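Local coordinates for protein (S)-ureidoglycine aminohydrolase (Escherichia coli, PDB 1RC6) that hydrolyses (S)-ureidoglycine to (S)-ureidoglycolate and ammonia in the assimilation of allantoin, as a manganese-dependent enzyme of the cupin class, at residues A[169-172]-A[176-179]; A[211-216]-A[228-233]; A[60-65]-A[74-79]. All coordinates share one frame; numbering follows the deposited sequence.

Contact 1. Residues A[169-172]-A[176-179]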
loop_
_atom_site.group_PDB
_atom_site.type_symbol
_atom_site.label_atom_id
_atom_site.label_comp_id
_atom_site.label_asym_id
_atom_site.label_seq_id
_atom_site.Cartn_x
_atom_site.Cartn_y
_atom_site.Cartn_z
ATOM N N ASP A 169 -3.049 12.809 0.908
ATOM C CA ASP A 169 -2.797 12.355 2.266
ATOM C C ASP A 169 -4.070 11.640 2.708
ATOM O O ASP A 169 -5.144 12.239 2.778
ATOM C CB ASP A 169 -2.492 13.528 3.190
ATOM C CG ASP A 169 -1.241 14.274 2.788
ATOM O OD1 ASP A 169 -0.514 13.765 1.906
ATOM O OD2 ASP A 169 -0.984 15.363 3.360
ATOM N N PHE A 170 -3.939 10.351 2.999
ATOM C CA PHE A 170 -5.068 9.525 3.389
ATOM C C PHE A 170 -5.506 9.614 4.830
ATOM O O PHE A 170 -6.673 9.410 5.128
ATOM C CB PHE A 170 -4.748 8.070 3.088
ATOM C CG PHE A 170 -5.028 7.670 1.685
ATOM C CD1 PHE A 170 -6.252 7.137 1.339
ATOM C CD2 PHE A 170 -4.060 7.826 0.701
ATOM C CE1 PHE A 170 -6.515 6.760 0.023
ATOM C CE2 PHE A 170 -4.317 7.451 -0.620
ATOM C CZ PHE A 170 -5.548 6.918 -0.957
ATOM N N LEU A 171 -4.575 9.910 5.723
ATOM C CA LEU A 171 -4.882 9.940 7.142
ATOM C C LEU A 171 -4.630 11.267 7.816
ATOM O O LEU A 171 -3.954 12.129 7.283
ATOM C CB LEU A 171 -4.064 8.845 7.846
ATOM C CG LEU A 171 -4.609 7.410 7.945
ATOM C CD1 LEU A 171 -5.489 7.059 6.753
ATOM C CD2 LEU A 171 -3.448 6.446 8.074
ATOM N N PRO A 172 -5.191 11.455 9.015
ATOM C CA PRO A 172 -4.994 12.710 9.749
ATOM C C PRO A 172 -3.514 12.836 10.127
ATOM O O PRO A 172 -2.838 11.829 10.308
ATOM C CB PRO A 172 -5.895 12.532 10.980
ATOM C CG PRO A 172 -6.967 11.620 10.498
ATOM C CD PRO A 172 -6.205 10.611 9.676
ATOM N N GLY A 176 -1.916 11.395 17.037
ATOM C CA GLY A 176 -2.690 10.215 17.375
ATOM C C GLY A 176 -2.286 9.138 16.394
ATOM O O GLY A 176 -2.238 7.937 16.730
ATOM N N PHE A 177 -1.975 9.583 15.177
ATOM C CA PHE A 177 -1.550 8.685 14.117
ATOM C C PHE A 177 -0.028 8.588 14.061
ATOM O O PHE A 177 0.676 9.584 14.186
ATOM C CB PHE A 177 -2.101 9.158 12.776
ATOM C CG PHE A 177 -3.583 8.953 12.625
ATOM C CD1 PHE A 177 -4.078 7.881 11.893
ATOM C CD2 PHE A 177 -4.483 9.805 13.253
ATOM C CE1 PHE A 177 -5.450 7.663 11.795
ATOM C CE2 PHE A 177 -5.842 9.597 13.162
ATOM C CZ PHE A 177 -6.330 8.526 12.433
ATOM N N ASP A 178 0.465 7.368 13.879
ATOM C CA ASP A 178 1.888 7.115 13.806
ATOM C C ASP A 178 2.273 6.662 12.393
ATOM O O ASP A 178 3.334 6.081 12.187
ATOM C CB ASP A 178 2.268 6.046 14.829
ATOM C CG ASP A 178 1.704 4.682 14.486
ATOM O OD1 ASP A 178 0.909 4.581 13.526
ATOM O OD2 ASP A 178 2.058 3.706 15.187
ATOM N N MET A 179 1.406 6.925 11.420
ATOM C CA MET A 179 1.686 6.543 10.041
ATOM C C MET A 179 0.768 7.301 9.113
ATOM O O MET A 179 -0.078 8.064 9.557
ATOM C CB MET A 179 1.447 5.050 9.830
ATOM C CG MET A 179 0.037 4.646 10.159
ATOM S SD MET A 179 -0.603 3.330 9.122
ATOM C CE MET A 179 -0.347 2.034 10.115
#
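Phe177 meets both Leu171 and Pro172, so the loop that joins strand 166-169 to strand 179-186 folds back on itself through an aromatic ring. Phe177 sets CG close to its own backbone N and opposite its carbonyl carbon (chi1 -72°), which turns the ring toward 169-172. Pro172 covers one face in a CH-pi contact, Pro172 CD standing 3.6 Å from the Phe177 ring centroid and 18° off the normal. The Leu171 side chain crosses that of Phe177 at about a right angle, its CG 3.9 Å from Phe177 CE1. With an alanine here instead of Phe177, the proline is likely to lose the ring face it rests on and a gap to open beside Leu171. Asp178 turns to other partners, its OD2 accepting a hydrogen bond from Val137 N. At Met179, where the strand begins, SD lies 4.3 Å from Leu171 CD2, a looser apolar touch. No hydrogen bond links 169-172 to 176-179. Around them, Trp145 meets the Phe177 ring edge-to-face, Val147 of strand 147-150 touches both Pro172 and Phe177, and Met179 rests on Tyr132 and Arg134 of strand 127-135, so the loop packs against the N-terminal cupin sheet.

Contact 2. Residues A[211-216]-A[228-233]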
loop_
_atom_site.group_PDB
_atom_site.type_symbol
_atom_site.label_atom_id
_atom_site.label_comp_id
_atom_site.label_asym_id
_atom_site.label_seq_id
_atom_site.Cartn_x
_atom_site.Cartn_y
_atom_site.Cartn_z
ATOM N N GLY A 211 6.472 4.443 -15.470
ATOM C CA GLY A 211 7.489 5.445 -15.252
ATOM C C GLY A 211 8.829 4.791 -15.057
ATOM O O GLY A 211 8.989 3.604 -15.319
ATOM N N VAL A 212 9.801 5.570 -14.607
ATOM C CA VAL A 212 11.128 5.046 -14.360
ATOM C C VAL A 212 11.593 5.513 -12.988
ATOM O O VAL A 212 11.508 6.697 -12.646
ATOM C CB VAL A 212 12.122 5.511 -15.437
ATOM C CG1 VAL A 212 13.510 4.974 -15.134
ATOM C CG2 VAL A 212 11.660 5.020 -16.796
ATOM N N TYR A 213 12.073 4.561 -12.202
ATOM C CA TYR A 213 12.543 4.842 -10.858
ATOM C C TYR A 213 14.050 4.742 -10.799
ATOM O O TYR A 213 14.668 4.077 -11.623
ATOM C CB TYR A 213 11.944 3.840 -9.869
ATOM C CG TYR A 213 11.019 4.451 -8.848
ATOM C CD1 TYR A 213 9.844 5.100 -9.235
ATOM C CD2 TYR A 213 11.312 4.370 -7.489
ATOM C CE1 TYR A 213 8.983 5.653 -8.292
ATOM C CE2 TYR A 213 10.459 4.919 -6.538
ATOM C CZ TYR A 213 9.299 5.559 -6.944
ATOM O OH TYR A 213 8.464 6.105 -5.997
ATOM N N ASN A 214 14.629 5.407 -9.812
ATOM C CA ASN A 214 16.063 5.384 -9.610
ATOM C C ASN A 214 16.294 5.022 -8.157
ATOM O O ASN A 214 16.383 5.899 -7.295
ATOM C CB ASN A 214 16.677 6.753 -9.896
ATOM C CG ASN A 214 18.170 6.783 -9.631
ATOM O OD1 ASN A 214 18.953 6.176 -10.359
ATOM N ND2 ASN A 214 18.571 7.483 -8.574
ATOM N N LEU A 215 16.381 3.724 -7.891
ATOM C CA LEU A 215 16.591 3.231 -6.536
ATOM C C LEU A 215 18.047 3.382 -6.098
ATOM O O LEU A 215 18.467 4.466 -5.686
ATOM C CB LEU A 215 16.150 1.766 -6.440
ATOM C CG LEU A 215 14.682 1.447 -6.770
ATOM C CD1 LEU A 215 13.762 2.310 -5.915
ATOM C CD2 LEU A 215 14.408 1.693 -8.245
ATOM N N ASP A 216 18.813 2.299 -6.177
ATOM C CA ASP A 216 20.215 2.356 -5.787
ATOM C C ASP A 216 21.070 2.794 -6.965
ATOM O O ASP A 216 21.901 2.039 -7.474
ATOM C CB ASP A 216 20.676 0.999 -5.249
ATOM C CG ASP A 216 20.215 0.752 -3.816
ATOM O OD1 ASP A 216 20.398 -0.376 -3.310
ATOM O OD2 ASP A 216 19.674 1.693 -3.194
ATOM N N ILE A 228 7.339 -1.704 -4.734
ATOM C CA ILE A 228 8.693 -1.326 -4.399
ATOM C C ILE A 228 8.894 -1.081 -2.917
ATOM O O ILE A 228 8.146 -0.321 -2.300
ATOM C CB ILE A 228 9.087 -0.040 -5.125
ATOM C CG1 ILE A 228 8.724 -0.146 -6.598
ATOM C CG2 ILE A 228 10.571 0.224 -4.944
ATOM C CD1 ILE A 228 8.901 1.149 -7.337
ATOM N N PHE A 229 9.911 -1.721 -2.352
ATOM C CA PHE A 229 10.235 -1.519 -0.949
ATOM C C PHE A 229 11.469 -0.636 -0.825
ATOM O O PHE A 229 12.568 -1.050 -1.169
ATOM C CB PHE A 229 10.524 -2.834 -0.234
ATOM C CG PHE A 229 11.077 -2.640 1.144
ATOM C CD1 PHE A 229 12.369 -3.049 1.455
ATOM C CD2 PHE A 229 10.311 -2.016 2.132
ATOM C CE1 PHE A 229 12.894 -2.841 2.738
ATOM C CE2 PHE A 229 10.820 -1.801 3.407
ATOM C CZ PHE A 229 12.113 -2.214 3.714
ATOM N N MET A 230 11.274 0.577 -0.328
ATOM C CA MET A 230 12.358 1.531 -0.149
ATOM C C MET A 230 12.740 1.491 1.328
ATOM O O MET A 230 12.013 2.003 2.182
ATOM C CB MET A 230 11.868 2.926 -0.533
ATOM C CG MET A 230 11.274 3.043 -1.938
ATOM S SD MET A 230 10.329 4.599 -2.155
ATOM C CE MET A 230 9.248 4.195 -3.517
ATOM N N GLY A 231 13.878 0.882 1.629
ATOM C CA GLY A 231 14.316 0.770 3.010
ATOM C C GLY A 231 14.746 2.053 3.702
ATOM O O GLY A 231 14.809 3.124 3.095
ATOM N N ALA A 232 15.041 1.939 4.992
ATOM C CA ALA A 232 15.474 3.082 5.784
ATOM C C ALA A 232 16.871 3.546 5.352
ATOM O O ALA A 232 17.807 2.739 5.230
ATOM C CB ALA A 232 15.470 2.719 7.266
ATOM N N TYR A 233 16.994 4.851 5.126
ATOM C CA TYR A 233 18.242 5.460 4.697
ATOM C C TYR A 233 18.535 5.100 3.245
ATOM O O TYR A 233 19.573 4.527 2.941
ATOM C CB TYR A 233 19.393 4.993 5.582
ATOM C CG TYR A 233 19.259 5.363 7.040
ATOM C CD1 TYR A 233 19.553 6.651 7.494
ATOM C CD2 TYR A 233 18.870 4.411 7.976
ATOM C CE1 TYR A 233 19.470 6.977 8.846
ATOM C CE2 TYR A 233 18.777 4.719 9.326
ATOM C CZ TYR A 233 19.078 5.998 9.765
ATOM O OH TYR A 233 18.983 6.269 11.121
#
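Tyr213, Leu215, Ile228 and Met230 meet inside the C-terminal cupin beta-barrel, where strand 210-214 faces strand 227-230 across the interior and the contact is made by side chains alone. Ile228 places CG1 across the CA-CB bond from its carbonyl carbon and then runs on extended (chi2 172°). This carries CD1 over the centre of the Tyr213 ring, 4.1 Å from its centroid and 13° off the normal, in a CH-pi contact. The other branch of Ile228, CG2, meets Leu215 CD1 at 3.9 Å, so the isoleucine touches both residues with separate methyls. Leu215 CD1 also lies in the plane of the Tyr213 ring at its edge. Because this leucine is poorly ordered, both of its contacts are less certain. Met230 leaves its backbone at an angle to the opposing segment, yet its extended chain beyond CG brings the terminal methyl back to the tyrosine, crossing it at about a right angle. Tyr213 and Met230 lie beside Tyr249 and Gln236 respectively, which by similarity bind substrate, so these two probably lie just behind the substrate site. The methionine ends near the ring plane, where the very close approach of Met230 CE to Tyr213 CE2 and OH is doubtful in detail.

Contact 3. Residues A[60-65]-A[74-79]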
loop_
_atom_site.group_PDB
_atom_site.type_symbol
_atom_site.label_atom_id
_atom_site.label_comp_id
_atom_site.label_asym_id
_atom_site.label_seq_id
_atom_site.Cartn_x
_atom_site.Cartn_y
_atom_site.Cartn_z
ATOM N N VAL A 60 3.863 -5.144 7.420
ATOM C CA VAL A 60 3.633 -6.233 6.485
ATOM C C VAL A 60 2.535 -5.723 5.598
ATOM O O VAL A 60 1.531 -5.243 6.110
ATOM C CB VAL A 60 3.109 -7.503 7.155
ATOM C CG1 VAL A 60 2.965 -8.585 6.110
ATOM C CG2 VAL A 60 4.035 -7.949 8.274
ATOM N N ASP A 61 2.717 -5.774 4.285
ATOM C CA ASP A 61 1.650 -5.318 3.406
ATOM C C ASP A 61 1.317 -6.401 2.398
ATOM O O ASP A 61 2.104 -7.331 2.197
ATOM C CB ASP A 61 1.992 -3.977 2.747
ATOM C CG ASP A 61 3.330 -3.976 2.064
ATOM O OD1 ASP A 61 3.740 -2.883 1.623
ATOM O OD2 ASP A 61 3.970 -5.053 1.965
ATOM N N TYR A 62 0.131 -6.313 1.800
ATOM C CA TYR A 62 -0.317 -7.341 0.874
ATOM C C TYR A 62 -1.024 -6.815 -0.350
ATOM O O TYR A 62 -1.470 -5.669 -0.407
ATOM C CB TYR A 62 -1.329 -8.286 1.536
ATOM C CG TYR A 62 -1.106 -8.655 2.980
ATOM C CD1 TYR A 62 -1.043 -7.679 3.977
ATOM C CD2 TYR A 62 -0.982 -9.990 3.356
ATOM C CE1 TYR A 62 -0.854 -8.029 5.322
ATOM C CE2 TYR A 62 -0.797 -10.351 4.694
ATOM C CZ TYR A 62 -0.735 -9.370 5.666
ATOM O OH TYR A 62 -0.557 -9.751 6.972
ATOM N N LEU A 63 -1.142 -7.700 -1.325
ATOM C CA LEU A 63 -1.857 -7.418 -2.548
ATOM C C LEU A 63 -2.811 -8.607 -2.588
ATOM O O LEU A 63 -2.381 -9.755 -2.517
ATOM C CB LEU A 63 -0.918 -7.431 -3.740
ATOM C CG LEU A 63 -1.515 -6.979 -5.074
ATOM C CD1 LEU A 63 -0.375 -6.803 -6.071
ATOM C CD2 LEU A 63 -2.528 -8.001 -5.596
ATOM N N VAL A 64 -4.107 -8.343 -2.668
ATOM C CA VAL A 64 -5.060 -9.434 -2.669
ATOM C C VAL A 64 -6.144 -9.261 -3.713
ATOM O O VAL A 64 -6.867 -8.257 -3.714
ATOM C CB VAL A 64 -5.744 -9.571 -1.284
ATOM C CG1 VAL A 64 -6.573 -10.843 -1.236
ATOM C CG2 VAL A 64 -4.698 -9.566 -0.177
ATOM N N THR A 65 -6.257 -10.225 -4.619
ATOM C CA THR A 65 -7.321 -10.133 -5.605
ATOM C C THR A 65 -8.454 -11.028 -5.082
ATOM O O THR A 65 -8.273 -12.232 -4.824
ATOM C CB THR A 65 -6.876 -10.596 -7.013
ATOM O OG1 THR A 65 -6.911 -12.021 -7.074
ATOM C CG2 THR A 65 -5.468 -10.105 -7.318
ATOM N N GLN A 74 -13.142 -13.413 8.911
ATOM C CA GLN A 74 -12.649 -13.728 10.232
ATOM C C GLN A 74 -12.171 -12.528 11.025
ATOM O O GLN A 74 -12.236 -12.534 12.244
ATOM C CB GLN A 74 -11.520 -14.734 10.117
ATOM C CG GLN A 74 -10.768 -14.988 11.403
ATOM C CD GLN A 74 -9.690 -16.041 11.219
ATOM O OE1 GLN A 74 -9.968 -17.147 10.746
ATOM N NE2 GLN A 74 -8.454 -15.704 11.587
ATOM N N GLY A 75 -11.697 -11.497 10.343
ATOM C CA GLY A 75 -11.200 -10.335 11.050
ATOM C C GLY A 75 -9.707 -10.225 10.808
ATOM O O GLY A 75 -8.932 -11.063 11.275
ATOM N N PHE A 76 -9.305 -9.181 10.088
ATOM C CA PHE A 76 -7.915 -8.970 9.737
ATOM C C PHE A 76 -6.983 -8.437 10.819
ATOM O O PHE A 76 -5.909 -9.015 11.055
ATOM C CB PHE A 76 -7.829 -8.066 8.503
ATOM C CG PHE A 76 -6.422 -7.734 8.089
ATOM C CD1 PHE A 76 -5.477 -8.741 7.915
ATOM C CD2 PHE A 76 -6.042 -6.412 7.865
ATOM C CE1 PHE A 76 -4.169 -8.437 7.521
ATOM C CE2 PHE A 76 -4.741 -6.094 7.471
ATOM C CZ PHE A 76 -3.802 -7.107 7.298
ATOM N N GLY A 77 -7.362 -7.350 11.475
ATOM C CA GLY A 77 -6.481 -6.783 12.494
ATOM C C GLY A 77 -5.743 -7.649 13.524
ATOM O O GLY A 77 -5.161 -8.683 13.211
ATOM N N GLY A 78 -5.765 -7.195 14.777
ATOM C CA GLY A 78 -5.099 -7.897 15.865
ATOM C C GLY A 78 -4.786 -6.906 16.975
ATOM O O GLY A 78 -4.770 -5.697 16.733
ATOM N N GLU A 79 -4.535 -7.393 18.187
ATOM C CA GLU A 79 -4.238 -6.501 19.309
ATOM C C GLU A 79 -2.986 -5.657 19.095
ATOM O O GLU A 79 -1.931 -6.172 18.729
ATOM C CB GLU A 79 -4.102 -7.299 20.614
ATOM C CG GLU A 79 -5.434 -7.743 21.209
ATOM C CD GLU A 79 -6.367 -6.568 21.485
ATOM O OE1 GLU A 79 -5.981 -5.685 22.282
ATOM O OE2 GLU A 79 -7.479 -6.528 20.905
#
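Tyr62 and Phe76 are brought together by different first torsions: Tyr62 swings CG to the side of its backbone N, away from the carbonyl carbon (chi1 -38°), whereas Phe76 extends CG trans to its N (chi1 177°), and the two side chains reach toward each other from opposite directions. The setting is the N-terminal cupin domain, in which strand 60-67 belongs to an antiparallel sheet and 74-79 is part of the loop leading to strand 81-89. The backbones stay well apart, with 11.8 Å between Tyr62 CA and Phe76 CA, so the gap is bridged by the two rings.

They form an offset T-shaped (edge-to-face) pair, the edge of Phe76 directed at the face of Tyr62, with centroids 5.6 Å apart and planes at 81°. The offset moves the meeting point away from the centre of the tyrosine ring to its outer half: Phe76 CZ comes to 3.7 Å from Tyr62 CE1, while Phe76 CE1 is 4.0 Å from Tyr62 CZ. No hydrogen bond crosses the contact, which is small and purely aromatic.

Phe76 is flanked by Gly75 and Gly77, with Gly78 next. At the backbone angles of Gly75 and Gly78 a CB would run into the carbonyl O of the preceding residue, so the path that presents Phe76 to the strand probably depends on residues without a side chain. Around the pair, Tyr62 also packs on Leu131 and Lys133 of strand 127-135 and on Ile49 of strand 46-49. The next residue toward the N-terminus, Asp61, points away from the loop and accepts a hydrogen bond from Tyr227 OH. At the far end of the tyrosine, its OH lies in the plane of the Phe76 ring, 3.9 Å from Phe76 CE1.

Overall arrangement
Along the chain the order is contact 3, contact 1, contact 2, each closing before the next opens. Contact 3 belongs to the N-terminal cupin domain and contact 2 to the C-terminal one; they lie on opposite sides of the chain's centre, their centres about 24 Å apart though their nearest atoms are about 6 Å apart. Contact 1 is about 18 Å from contact 3 and about 22 Å from contact 2, centre to centre, and touches neither. Its loop joins two strands of the sheet that also holds strand 227-230; strand 210-214 of contact 2 lies in a separate sheet. By packing on strands 127-135 and 147-150, this loop joins the C-terminal half of the bicupin to the N-terminal half.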